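Local coordinates for protein beta-1,4-mannanase (Aplysia kurodai, PDB 3VUP) that hydrolyses the beta-1,4-mannosidic linkages of mannan, probably to digest the algal food of this sea hare, at residues R15-G20 with G345-S350; G20-W25 with S58-I63; R43-F48 with A99-I104; G77-P82 with D138-P143; I144-K149 with K212-G217. All coordinates share one frame; numbering follows the deposited sequence.

Contact 1 (R15-G20 with G345-S350); sequences RVFLSG and GKIPIS
Gly345 and the bridge beside it are the tight part of this contact. Lys346 N donates to Arg15 O (2.9 Å) and Phe17 N to Lys346 O (3.1 Å), each N-H arriving from above the carbonyl plane, and Val16 CA and CG2 each come within 3.2 Å of Lys346 O. At Gly345 a CB would collide with Phe17 N and Val16 C, and at its positive phi (99°) would jam against the carbonyl O of the residue before. Ile347 is the main apolar side chain: Ile347 CG1 sits 3.6 Å from Phe17 O, and its CD1 reaches Phe17 CD2, at 4.0 Å, and Ser19 CB. Ile338 of helix 324-338 touches both Phe17 and Ile347. An alanine in place of Ile347 lacks CG1, CG2 and CD1 and would probably leave Phe17 and Ser19 less well covered and the C-terminal segment looser. The outer side is looser: Arg15 CG passes Gly345 CA before NH1 bonds to Asn344 OD1, and Lys346, fully extended, sends NZ to Gln14 OE1. Asn57, bonded to Phe17 O and Ile347 O, adds a polar tie, so backbone bonds hold the C-terminal tail to the chain leading into the barrel's first strand, which Ile347 itself touches at Ser19.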
# COMPACT_ATOMS: atom_id res chain seq x y z
N ARG A 15 21.74 1.92 0.08
CA ARG A 15 20.66 0.96 0.25
C ARG A 15 19.92 1.29 1.52
O ARG A 15 20.55 1.51 2.56
CB ARG A 15 21.22 -0.46 0.28
CG ARG A 15 20.18 -1.55 0.42
CD ARG A 15 20.74 -2.87 -0.06
NE ARG A 15 20.18 -4.00 0.67
CZ ARG A 15 20.58 -5.26 0.50
NH1 ARG A 15 20.02 -6.23 1.21
NH2 ARG A 15 21.52 -5.54 -0.39
N VAL A 16 18.60 1.33 1.44
CA VAL A 16 17.77 1.73 2.57
C VAL A 16 16.76 0.63 2.89
O VAL A 16 16.20 0.02 1.97
CB VAL A 16 17.05 3.09 2.30
CG1 VAL A 16 16.18 3.01 1.05
CG2 VAL A 16 16.22 3.55 3.48
N PHE A 17 16.54 0.39 4.18
CA PHE A 17 15.46 -0.47 4.65
C PHE A 17 14.33 0.43 5.12
O PHE A 17 14.58 1.38 5.86
CB PHE A 17 15.97 -1.35 5.80
CG PHE A 17 14.93 -2.30 6.35
CD1 PHE A 17 14.79 -3.59 5.84
CD2 PHE A 17 14.10 -1.90 7.39
CE1 PHE A 17 13.84 -4.46 6.35
CE2 PHE A 17 13.16 -2.76 7.91
CZ PHE A 17 13.03 -4.05 7.39
N LEU A 18 13.11 0.15 4.68
CA LEU A 18 11.97 1.00 5.02
C LEU A 18 11.35 0.53 6.33
O LEU A 18 10.73 -0.53 6.39
CB LEU A 18 10.94 0.98 3.90
CG LEU A 18 11.47 1.38 2.52
CD1 LEU A 18 10.39 1.21 1.46
CD2 LEU A 18 11.96 2.81 2.52
N SER A 19 11.51 1.33 7.38
CA SER A 19 11.06 0.96 8.71
C SER A 19 10.07 1.98 9.24
O SER A 19 10.37 3.18 9.28
CB SER A 19 12.26 0.92 9.66
OG SER A 19 11.82 0.68 10.98
N GLY A 20 8.90 1.54 9.66
CA GLY A 20 7.95 2.49 10.21
C GLY A 20 6.63 1.83 10.46
O GLY A 20 6.55 0.72 11.00
N GLY A 345 20.40 -2.83 4.64
CA GLY A 345 19.99 -1.47 4.37
C GLY A 345 20.02 -0.58 5.60
O GLY A 345 19.70 -1.00 6.70
N LYS A 346 20.41 0.68 5.38
CA LYS A 346 20.44 1.67 6.44
C LYS A 346 19.05 2.29 6.61
O LYS A 346 18.29 2.41 5.65
CB LYS A 346 21.46 2.74 6.07
CG LYS A 346 21.60 3.89 7.04
CD LYS A 346 22.52 4.95 6.46
CE LYS A 346 22.65 6.13 7.40
NZ LYS A 346 23.58 7.14 6.83
N ILE A 347 18.73 2.69 7.83
CA ILE A 347 17.41 3.22 8.14
C ILE A 347 17.34 4.76 8.21
O ILE A 347 16.46 5.35 7.60
CB ILE A 347 16.78 2.50 9.36
CG1 ILE A 347 16.43 1.06 8.97
CG2 ILE A 347 15.55 3.25 9.85
CD1 ILE A 347 16.08 0.16 10.13
N PRO A 348 18.27 5.42 8.94
CA PRO A 348 18.17 6.88 8.99
C PRO A 348 18.30 7.52 7.62
O PRO A 348 19.15 7.11 6.82
CB PRO A 348 19.35 7.28 9.88
CG PRO A 348 19.57 6.09 10.75
CD PRO A 348 19.30 4.91 9.86
N ILE A 349 17.46 8.51 7.35
CA ILE A 349 17.49 9.21 6.08
C ILE A 349 17.46 10.71 6.32
O ILE A 349 17.12 11.19 7.40
CB ILE A 349 16.30 8.81 5.16
CG1 ILE A 349 14.96 9.20 5.78
CG2 ILE A 349 16.36 7.32 4.83
CD1 ILE A 349 13.78 9.00 4.85
N SER A 350 17.84 11.44 5.28
CA SER A 350 17.83 12.89 5.31
C SER A 350 17.19 13.39 4.03
O SER A 350 17.69 13.12 2.93
CB SER A 350 19.25 13.43 5.44
OG SER A 350 19.27 14.84 5.56

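Contact 2 (G20-W25 with S58-I63); sequences GGNLPW and SMRLWI
Trp62 offers one face of its indole to Trp25, whose CZ3 stands 3.5 Å from Trp62 CE3; the pair is T-shaped, six-membered ring centroids 5.0 Å apart and planes at 69°. Pro24 CB comes over the same face of Trp62, while Pro24 CG covers a face of Trp25. The guanidinium of Arg60 has Trp62 NE1 over one face and Asn22 at its edge, where Arg60 NH1 donates in the guanidinium plane to Asn22 OD1 (2.8 Å). The amide of Asn22 stands almost perpendicular to that plane, at 87°. Extended beside Asn22, Arg60 engages all three nitrogens: NE in a salt bridge to Asp158, NH1 in a second to Glu293 and NH2 in a hydrogen bond to Asn161, which would hold the head's rotation. On the other side of the sheet Leu23 CB packs on Met59 SD and on Leu61 CB, each at 3.9 Å. The two strands run parallel, joined by hydrogen bonds from Gly21 N to Ser58 O, Arg60 N to Gly21 O (2.9 Å) and Leu23 N to Arg60 O (2.8 Å). Past the cis peptide before Pro24, Trp62 N bonds to Pro24 O. Strands 18-22 and 58-65, linked by helix 36-53, form the first beta-alpha-beta unit of the TIM barrel; a Tris molecule, probably from the crystallisation liquor, lies about 3 Å from the Trp62 side chain at nearest approach, consistent with a pocket at the strands' C-terminal ends, as in TIM-barrel enzymes.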
# COMPACT_ATOMS: atom_id res chain seq x y z
N GLY A 20 8.90 1.54 9.66
CA GLY A 20 7.95 2.49 10.21
C GLY A 20 6.63 1.83 10.46
O GLY A 20 6.55 0.72 11.00
N GLY A 21 5.56 2.51 10.07
CA GLY A 21 4.25 1.98 10.34
C GLY A 21 3.15 2.59 9.51
O GLY A 21 3.38 3.50 8.70
N ASN A 22 1.96 2.06 9.71
CA ASN A 22 0.72 2.57 9.14
C ASN A 22 0.08 3.51 10.13
O ASN A 22 -0.20 3.10 11.26
CB ASN A 22 -0.25 1.42 8.92
CG ASN A 22 0.16 0.48 7.82
OD1 ASN A 22 -0.33 0.59 6.70
ND2 ASN A 22 1.04 -0.48 8.13
N LEU A 23 -0.18 4.75 9.72
CA LEU A 23 -0.82 5.72 10.59
C LEU A 23 -2.04 5.16 11.36
O LEU A 23 -2.06 5.22 12.58
CB LEU A 23 -1.15 7.00 9.81
CG LEU A 23 -1.77 8.14 10.61
CD1 LEU A 23 -0.77 8.68 11.61
CD2 LEU A 23 -2.26 9.23 9.67
N PRO A 24 -3.05 4.59 10.65
CA PRO A 24 -3.22 4.47 9.20
C PRO A 24 -4.09 5.58 8.63
O PRO A 24 -4.20 5.70 7.41
CB PRO A 24 -3.92 3.11 9.05
CG PRO A 24 -4.51 2.80 10.39
CD PRO A 24 -4.12 3.87 11.37
N TRP A 25 -4.70 6.35 9.52
CA TRP A 25 -5.56 7.48 9.21
C TRP A 25 -5.71 8.23 10.52
O TRP A 25 -5.31 7.73 11.57
CB TRP A 25 -6.95 7.01 8.71
CG TRP A 25 -7.57 5.98 9.59
CD1 TRP A 25 -8.12 6.17 10.83
CD2 TRP A 25 -7.66 4.58 9.32
NE1 TRP A 25 -8.56 4.97 11.34
CE2 TRP A 25 -8.29 3.98 10.43
CE3 TRP A 25 -7.28 3.78 8.23
CZ2 TRP A 25 -8.55 2.61 10.49
CZ3 TRP A 25 -7.54 2.42 8.30
CH2 TRP A 25 -8.16 1.85 9.42
N SER A 58 9.45 5.72 7.46
CA SER A 58 8.37 5.37 6.52
C SER A 58 7.00 5.45 7.18
O SER A 58 6.85 4.86 8.26
CB SER A 58 8.52 3.92 6.06
OG SER A 58 9.57 3.75 5.14
N MET A 59 6.02 6.07 6.53
CA MET A 59 4.64 6.09 7.00
C MET A 59 3.70 5.71 5.85
O MET A 59 3.72 6.37 4.81
CB MET A 59 4.29 7.50 7.48
CG MET A 59 2.89 7.67 8.06
SD MET A 59 2.72 7.10 9.76
CE MET A 59 3.29 8.53 10.68
N ARG A 60 2.87 4.69 6.05
CA ARG A 60 1.77 4.38 5.13
C ARG A 60 0.51 4.98 5.74
O ARG A 60 0.27 4.85 6.94
CB ARG A 60 1.63 2.86 4.98
CG ARG A 60 0.47 2.42 4.08
CD ARG A 60 0.62 0.96 3.76
NE ARG A 60 -0.39 0.34 2.90
CZ ARG A 60 -1.32 -0.51 3.30
NH1 ARG A 60 -1.51 -0.78 4.59
NH2 ARG A 60 -2.09 -1.10 2.40
N LEU A 61 -0.30 5.65 4.92
CA LEU A 61 -1.56 6.21 5.39
C LEU A 61 -2.55 6.22 4.24
O LEU A 61 -2.17 6.24 3.07
CB LEU A 61 -1.39 7.60 6.01
CG LEU A 61 -1.25 8.82 5.09
CD1 LEU A 61 -1.26 10.09 5.92
CD2 LEU A 61 0.01 8.76 4.25
N TRP A 62 -3.83 6.17 4.59
CA TRP A 62 -4.86 5.88 3.61
C TRP A 62 -5.61 7.14 3.21
O TRP A 62 -5.92 7.99 4.04
CB TRP A 62 -5.84 4.85 4.16
CG TRP A 62 -5.26 3.50 4.50
CD1 TRP A 62 -3.95 3.12 4.61
CD2 TRP A 62 -6.03 2.34 4.79
NE1 TRP A 62 -3.87 1.79 4.94
CE2 TRP A 62 -5.14 1.29 5.06
CE3 TRP A 62 -7.40 2.09 4.83
CZ2 TRP A 62 -5.58 -0.00 5.39
CZ3 TRP A 62 -7.84 0.83 5.14
CH2 TRP A 62 -6.94 -0.20 5.43
N ILE A 63 -5.91 7.24 1.91
CA ILE A 63 -6.42 8.46 1.31
C ILE A 63 -7.91 8.34 0.96
O ILE A 63 -8.75 8.73 1.77
CB ILE A 63 -5.58 8.89 0.08
CG1 ILE A 63 -4.07 8.85 0.40
CG2 ILE A 63 -6.02 10.26 -0.40
CD1 ILE A 63 -3.63 9.72 1.56

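Contact 3 (R43-F48 with A99-I104); sequences RIEPEF and AKKYNI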
# COMPACT_ATOMS: atom_id res chain seq x y z
N ARG A 43 -3.23 16.81 14.61
CA ARG A 43 -3.12 15.46 15.17
C ARG A 43 -2.22 14.54 14.36
O ARG A 43 -1.59 13.63 14.91
CB ARG A 43 -4.50 14.83 15.35
CG ARG A 43 -5.34 15.49 16.44
CD ARG A 43 -6.66 14.78 16.61
NE ARG A 43 -7.55 15.01 15.48
CZ ARG A 43 -8.56 14.20 15.14
NH1 ARG A 43 -8.80 13.10 15.84
NH2 ARG A 43 -9.31 14.49 14.09
N ILE A 44 -2.15 14.77 13.05
CA ILE A 44 -1.31 13.93 12.19
C ILE A 44 0.17 14.31 12.30
O ILE A 44 1.03 13.43 12.37
CB ILE A 44 -1.79 13.96 10.73
CG1 ILE A 44 -3.17 13.32 10.63
CG2 ILE A 44 -0.79 13.24 9.83
CD1 ILE A 44 -3.81 13.46 9.27
N GLU A 45 0.46 15.60 12.32
CA GLU A 45 1.86 16.01 12.42
C GLU A 45 2.61 15.40 13.63
O GLU A 45 3.73 14.91 13.46
CB GLU A 45 2.02 17.54 12.34
CG GLU A 45 3.46 17.98 12.40
CD GLU A 45 3.68 19.42 11.99
OE1 GLU A 45 2.68 20.13 11.72
OE2 GLU A 45 4.85 19.84 11.95
N PRO A 46 1.99 15.40 14.83
CA PRO A 46 2.68 14.75 15.96
C PRO A 46 2.97 13.27 15.72
O PRO A 46 3.94 12.76 16.29
CB PRO A 46 1.70 14.92 17.12
CG PRO A 46 0.98 16.18 16.79
CD PRO A 46 0.82 16.17 15.29
N GLU A 47 2.17 12.58 14.92
CA GLU A 47 2.46 11.19 14.61
C GLU A 47 3.72 11.07 13.75
O GLU A 47 4.49 10.13 13.91
CB GLU A 47 1.26 10.51 13.95
CG GLU A 47 0.03 10.48 14.85
CD GLU A 47 0.22 9.65 16.11
OE1 GLU A 47 1.03 8.70 16.10
OE2 GLU A 47 -0.45 9.96 17.12
N PHE A 48 3.92 12.00 12.83
CA PHE A 48 5.18 12.03 12.09
C PHE A 48 6.37 12.29 13.02
O PHE A 48 7.42 11.67 12.90
CB PHE A 48 5.14 13.06 10.97
CG PHE A 48 4.42 12.59 9.73
CD1 PHE A 48 5.11 11.93 8.73
CD2 PHE A 48 3.05 12.78 9.58
CE1 PHE A 48 4.46 11.48 7.59
CE2 PHE A 48 2.40 12.33 8.43
CZ PHE A 48 3.11 11.68 7.45
N ALA A 99 5.93 15.72 6.04
CA ALA A 99 6.73 14.52 6.19
C ALA A 99 8.22 14.81 6.00
O ALA A 99 9.07 14.30 6.73
CB ALA A 99 6.29 13.48 5.22
N LYS A 100 8.53 15.66 5.03
CA LYS A 100 9.92 16.01 4.75
C LYS A 100 10.59 16.61 5.98
O LYS A 100 11.75 16.32 6.26
CB LYS A 100 10.00 16.99 3.57
CG LYS A 100 11.42 17.41 3.19
CD LYS A 100 11.43 18.47 2.10
CE LYS A 100 12.84 19.00 1.83
NZ LYS A 100 12.85 20.03 0.76
N LYS A 101 9.84 17.42 6.73
CA LYS A 101 10.35 18.06 7.94
C LYS A 101 10.86 17.04 8.95
O LYS A 101 11.80 17.31 9.71
CB LYS A 101 9.28 18.94 8.60
CG LYS A 101 8.85 20.13 7.76
CD LYS A 101 8.09 21.14 8.59
CE LYS A 101 6.93 20.49 9.33
NZ LYS A 101 6.20 21.47 10.19
N TYR A 102 10.25 15.86 8.94
CA TYR A 102 10.56 14.81 9.89
C TYR A 102 11.32 13.65 9.26
O TYR A 102 11.45 12.59 9.87
CB TYR A 102 9.27 14.31 10.56
CG TYR A 102 8.58 15.42 11.30
CD1 TYR A 102 9.05 15.84 12.54
CD2 TYR A 102 7.50 16.09 10.75
CE1 TYR A 102 8.44 16.88 13.21
CE2 TYR A 102 6.88 17.12 11.41
CZ TYR A 102 7.36 17.51 12.64
OH TYR A 102 6.75 18.55 13.32
N ASN A 103 11.84 13.85 8.05
CA ASN A 103 12.60 12.81 7.37
C ASN A 103 11.83 11.49 7.29
O ASN A 103 12.35 10.40 7.57
CB ASN A 103 13.97 12.61 8.03
CG ASN A 103 14.90 13.76 7.76
OD1 ASN A 103 14.80 14.42 6.73
ND2 ASN A 103 15.82 14.01 8.68
N ILE A 104 10.57 11.60 6.88
CA ILE A 104 9.71 10.44 6.70
C ILE A 104 9.26 10.34 5.24
O ILE A 104 8.72 11.28 4.68
CB ILE A 104 8.45 10.52 7.60
CG1 ILE A 104 8.83 10.58 9.08
CG2 ILE A 104 7.51 9.35 7.32
CD1 ILE A 104 9.54 9.37 9.60
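Phe48 fills the apolar centre, its CB pointing at the segment 99-104. Phe48 CE1 lies 3.6 Å from Ala99 CB and 3.7 Å from Ile104 CG2, the isoleucine meeting the ring at its edge, near its plane. Met59 and Val106, from barrel strands 58-65 and 105-112, also touch Phe48 and so place this cluster against the outside of the barrel. One step outward, Phe48 CB rests on Tyr102 CD2 at 3.8 Å, and the carbonyl carbon of Phe48 lies over a face of the tyrosine ring. At the polar rim Glu45, its CG anti to the backbone N and its chain extended, presents OE2 to two donors. One is Tyr102 OH, 2.7 Å from Glu45 OE2, which lies in the ring plane and receives it on its anti lone pair. The other is Lys101 NZ, 2.8 Å from Glu45 OE2, a salt bridge approaching from above the carboxylate plane. Two donors on one oxygen would probably keep Glu45 ionised. Helix 88-101 closes with a Schellman motif, Ile104 N bonded to Ala99 O and Asn103 N to Lys100 O, with Asn103 at positive phi. Helix 36-53 thus meets the C-terminal end of helix 88-101 and the turn into strand 105-112, as in a TIM barrel's outer helical layer.

Contact 4 (G77-P82 with D138-P143); sequences GFVTGP and DKALKP. With SO4 (sulfate ion), chain H.
Lys139 can be followed outward across the carbonyls of the weakly bonded strand 79-81. Lys139 CB faces the strand, 3.7 Å from Val79 O, and CG comes just as near that oxygen, at 3.6 Å. The chain bends at chi2 (-75°), so that Lys139 CD drifts over to Thr80 O at 3.8 Å and the rest leads away from the strand. Lys139 NZ ends on a water that accepts from it at 2.8 Å and itself donates to Thr80 O, so a single water links ammonium and carbonyl. Pro143 has no N-H for the turn before it, and the kinked helix leaves Lys139 O to be met by Gly81 CA, at 3.3 Å in a CA-H...O contact, and by Pro82 CD. The apolar part is small: Val79 CG1 on Ala140 CB at 3.9 Å, with Pro82 CG brushing Pro143 CB. Val79 and Ala140 both touch Pro71 as well, and Val79 N bonds to Ser135 OG. The Lys142 tip turns instead to a sulfate, NZ to O4 at 2.6 Å, shared with Gln134 and Lys251; the ion probably came from the crystallisation liquor. The hairpin with strand 72-73 thus leans on helix 130-147 through small apolar groups, one CA-H...O contact and a water, the Lys139 ammonium reaching it through solvent.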
# COMPACT_ATOMS: atom_id res chain seq x y z
N GLY A 77 -21.66 8.28 -10.66
CA GLY A 77 -20.48 7.52 -10.29
C GLY A 77 -19.23 7.84 -11.09
O GLY A 77 -18.21 7.14 -10.97
N PHE A 78 -19.29 8.89 -11.90
CA PHE A 78 -18.09 9.37 -12.58
C PHE A 78 -17.38 10.37 -11.69
O PHE A 78 -18.02 11.09 -10.92
CB PHE A 78 -18.44 10.02 -13.92
CG PHE A 78 -18.92 9.04 -14.95
CD1 PHE A 78 -18.05 8.52 -15.89
CD2 PHE A 78 -20.24 8.62 -14.96
CE1 PHE A 78 -18.49 7.61 -16.83
CE2 PHE A 78 -20.68 7.71 -15.90
CZ PHE A 78 -19.81 7.20 -16.83
N VAL A 79 -16.06 10.42 -11.79
CA VAL A 79 -15.27 11.33 -10.97
C VAL A 79 -15.21 12.71 -11.62
O VAL A 79 -14.96 12.83 -12.82
CB VAL A 79 -13.86 10.76 -10.73
CG1 VAL A 79 -12.96 11.77 -10.05
CG2 VAL A 79 -13.97 9.48 -9.91
N THR A 80 -15.44 13.75 -10.81
CA THR A 80 -15.42 15.13 -11.31
C THR A 80 -14.13 15.87 -11.01
O THR A 80 -13.81 16.86 -11.68
CB THR A 80 -16.60 15.95 -10.75
OG1 THR A 80 -16.50 16.04 -9.32
CG2 THR A 80 -17.92 15.32 -11.13
N GLY A 81 -13.40 15.42 -10.00
CA GLY A 81 -12.18 16.10 -9.59
C GLY A 81 -11.63 15.46 -8.34
O GLY A 81 -12.21 14.51 -7.81
N PRO A 82 -10.49 15.97 -7.85
CA PRO A 82 -9.84 15.39 -6.67
C PRO A 82 -10.68 15.53 -5.39
O PRO A 82 -10.59 14.70 -4.49
CB PRO A 82 -8.53 16.17 -6.56
CG PRO A 82 -8.30 16.72 -7.93
CD PRO A 82 -9.67 17.03 -8.46
N ASP A 138 -8.25 10.64 -15.14
CA ASP A 138 -8.07 11.93 -15.79
C ASP A 138 -8.41 13.11 -14.89
O ASP A 138 -7.73 14.14 -14.91
CB ASP A 138 -8.86 11.99 -17.09
CG ASP A 138 -8.29 11.08 -18.16
OD1 ASP A 138 -7.11 10.69 -18.04
OD2 ASP A 138 -9.01 10.78 -19.14
N LYS A 139 -9.46 12.98 -14.08
CA LYS A 139 -9.95 14.10 -13.29
C LYS A 139 -9.37 14.20 -11.88
O LYS A 139 -9.43 15.26 -11.26
CB LYS A 139 -11.48 14.09 -13.22
CG LYS A 139 -12.17 14.33 -14.55
CD LYS A 139 -12.09 15.80 -14.93
CE LYS A 139 -13.03 16.15 -16.08
NZ LYS A 139 -13.28 17.62 -16.15
N ALA A 140 -8.84 13.09 -11.36
CA ALA A 140 -8.32 13.08 -9.99
C ALA A 140 -6.89 12.57 -9.87
O ALA A 140 -6.04 13.26 -9.31
CB ALA A 140 -9.26 12.32 -9.05
N LEU A 141 -6.62 11.37 -10.36
CA LEU A 141 -5.32 10.75 -10.10
C LEU A 141 -4.18 11.51 -10.77
O LEU A 141 -3.20 11.88 -10.12
CB LEU A 141 -5.31 9.29 -10.53
CG LEU A 141 -4.00 8.54 -10.26
CD1 LEU A 141 -3.64 8.52 -8.78
CD2 LEU A 141 -4.12 7.13 -10.80
N LYS A 142 -4.29 11.74 -12.08
CA LYS A 142 -3.24 12.46 -12.76
C LYS A 142 -3.01 13.87 -12.17
O LYS A 142 -1.87 14.26 -11.94
CB LYS A 142 -3.42 12.47 -14.29
CG LYS A 142 -3.19 11.10 -14.94
CD LYS A 142 -3.45 11.16 -16.44
CE LYS A 142 -3.10 9.86 -17.14
NZ LYS A 142 -3.17 10.03 -18.62
N PRO A 143 -4.09 14.64 -11.91
CA PRO A 143 -3.83 15.94 -11.27
C PRO A 143 -3.11 15.85 -9.92
O PRO A 143 -2.22 16.65 -9.65
CB PRO A 143 -5.24 16.52 -11.11
CG PRO A 143 -5.98 15.95 -12.28
CD PRO A 143 -5.47 14.55 -12.42
S SO4 H . -4.24 7.25 -20.84
O1 SO4 H . -5.49 7.24 -20.08
O2 SO4 H . -3.82 5.88 -21.17
O3 SO4 H . -4.41 8.00 -22.08
O4 SO4 H . -3.20 7.90 -20.04
O HOH W 1 -15.21 17.37 -14.14

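Contact 5 (I144-K149 with K212-G217); sequences IVNHVK and KTTDPG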
# COMPACT_ATOMS: atom_id res chain seq x y z
N ILE A 144 -3.47 14.87 -9.10
CA ILE A 144 -2.80 14.70 -7.81
C ILE A 144 -1.32 14.35 -8.00
O ILE A 144 -0.43 14.97 -7.41
CB ILE A 144 -3.50 13.64 -6.94
CG1 ILE A 144 -4.88 14.15 -6.49
CG2 ILE A 144 -2.62 13.26 -5.75
CD1 ILE A 144 -5.77 13.06 -5.93
N VAL A 145 -1.06 13.34 -8.83
CA VAL A 145 0.29 12.86 -9.06
C VAL A 145 1.16 13.95 -9.67
O VAL A 145 2.32 14.13 -9.28
CB VAL A 145 0.26 11.61 -9.96
CG1 VAL A 145 1.66 11.23 -10.44
CG2 VAL A 145 -0.39 10.45 -9.21
N ASN A 146 0.60 14.69 -10.62
CA ASN A 146 1.33 15.78 -11.23
C ASN A 146 1.68 16.88 -10.23
O ASN A 146 2.77 17.44 -10.26
CB ASN A 146 0.54 16.38 -12.38
CG ASN A 146 1.28 17.51 -13.06
OD1 ASN A 146 2.30 17.29 -13.71
ND2 ASN A 146 0.77 18.72 -12.90
N HIS A 147 0.74 17.17 -9.34
CA HIS A 147 0.92 18.27 -8.40
C HIS A 147 2.10 18.03 -7.44
O HIS A 147 2.77 18.97 -7.03
CB HIS A 147 -0.35 18.50 -7.60
CG HIS A 147 -0.33 19.74 -6.78
ND1 HIS A 147 -0.47 20.99 -7.34
CD2 HIS A 147 -0.17 19.94 -5.45
CE1 HIS A 147 -0.40 21.91 -6.38
NE2 HIS A 147 -0.22 21.29 -5.23
N VAL A 148 2.32 16.76 -7.09
CA VAL A 148 3.40 16.40 -6.17
C VAL A 148 4.54 15.67 -6.88
O VAL A 148 5.37 15.04 -6.22
CB VAL A 148 2.88 15.56 -4.98
CG1 VAL A 148 1.83 16.35 -4.20
CG2 VAL A 148 2.35 14.19 -5.44
N LYS A 149 4.59 15.79 -8.20
CA LYS A 149 5.59 15.11 -9.03
C LYS A 149 6.99 15.33 -8.48
O LYS A 149 7.38 16.48 -8.25
CB LYS A 149 5.52 15.66 -10.46
CG LYS A 149 6.48 15.02 -11.46
CD LYS A 149 6.38 15.71 -12.82
CE LYS A 149 7.38 15.13 -13.81
NZ LYS A 149 7.50 15.95 -15.05
N LYS A 212 2.95 6.47 -13.49
CA LYS A 212 4.30 6.49 -14.05
C LYS A 212 4.43 7.14 -15.43
O LYS A 212 5.54 7.26 -15.96
CB LYS A 212 4.95 5.12 -13.96
CG LYS A 212 5.33 4.79 -12.51
CD LYS A 212 6.06 3.47 -12.35
CE LYS A 212 5.10 2.29 -12.41
NZ LYS A 212 5.81 1.01 -12.19
N THR A 213 3.31 7.54 -16.01
CA THR A 213 3.33 8.42 -17.18
C THR A 213 3.45 9.87 -16.69
O THR A 213 4.16 10.68 -17.27
CB THR A 213 2.04 8.30 -18.03
OG1 THR A 213 1.85 6.95 -18.45
CG2 THR A 213 2.13 9.18 -19.27
N THR A 214 2.75 10.17 -15.61
CA THR A 214 2.67 11.53 -15.08
C THR A 214 3.90 11.90 -14.25
O THR A 214 4.41 13.02 -14.36
CB THR A 214 1.38 11.67 -14.27
OG1 THR A 214 0.26 11.37 -15.11
CG2 THR A 214 1.22 13.08 -13.73
N ASP A 215 4.35 10.96 -13.42
CA ASP A 215 5.58 11.12 -12.65
C ASP A 215 6.40 9.86 -12.86
O ASP A 215 6.30 8.89 -12.09
CB ASP A 215 5.27 11.30 -11.16
CG ASP A 215 6.52 11.54 -10.32
OD1 ASP A 215 7.64 11.53 -10.89
OD2 ASP A 215 6.39 11.72 -9.09
N PRO A 216 7.21 9.84 -13.93
CA PRO A 216 7.91 8.61 -14.31
C PRO A 216 8.87 8.08 -13.25
O PRO A 216 9.17 6.89 -13.28
CB PRO A 216 8.69 9.02 -15.56
CG PRO A 216 7.98 10.18 -16.10
CD PRO A 216 7.36 10.90 -14.95
N GLY A 217 9.32 8.93 -12.33
CA GLY A 217 10.18 8.49 -11.25
C GLY A 217 9.49 8.01 -9.99
O GLY A 217 10.17 7.65 -9.03
O HOH W 2 3.80 11.54 -7.85
O HOH W 3 3.49 15.44 -15.36
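Thr214 CG2 and the side chain of Asp215 carry the first shell. Thr214 CG2, anti to the backbone N, fits against the helix end at 3.6 Å from Asn146 CB and equally near Asn146 N, with Val145 CG1 alongside at 3.8 Å. Val145 CG1 also touches Asp215 CB. Asp215, its CG anti to the backbone N (chi1 -177°), crosses Lys149 obliquely: its CG lies 3.7 Å from Lys149 CG, and its OD2 is 3.5 Å from Lys149 CA. Lys149 is extended and runs on past Thr214 O, its CD and CE both near that oxygen, and its ammonium is not in contact with the carboxylate. Two waters complete this shell. One donates to Asn146 OD1 at 2.7 Å and to Thr214 O, joining the two helix ends; the other donates to Asp215 OD2 at 2.9 Å and, weakly, to Val145 O. What positions these groups lies farther out. Thr214 OG1 bonds back to Ala210 O within helix 197-214, which turns the methyl toward the neighbour. Asp215 OD1 forms a salt bridge with Arg1, and OD2 accepts from Gly150 N, just beyond Lys149. Trp157 of strand 157-161 backs Val145. An alanine in place of Asp215 has no carboxylate for Arg1, Gly150 N and the water, and would probably leave the chain after helix 130-147 less firmly set. The carboxylate thus acts through a backbone N-H, the N-terminal arginine and water, while direct contact between the segments is mostly of carbon with carbon or oxygen.

All five contacts belong to one TIM barrel. Contacts 1 and 2 share Gly20 on strand 18-22, their centres 16 Å apart, and contact 2 joins that strand to 58-65. Contact 3 lies outside them in the helical layer, its centre 11 Å from that of contact 2, where Leu23 meets Glu47 and Met59 meets Ile104. Contacts 4 and 5 share helix 130-147, centres 14 Å apart, and touch through Lys142 and Thr214; contact 4 stands farthest from contact 1, about 33 Å between centres. Along the chain contact 1 spans all the others, contacts 2 and 3 interlock, as do 3 and 4, and contact 5 comes after contact 4; contact 1 brings the C-terminal tail back to the start of the barrel.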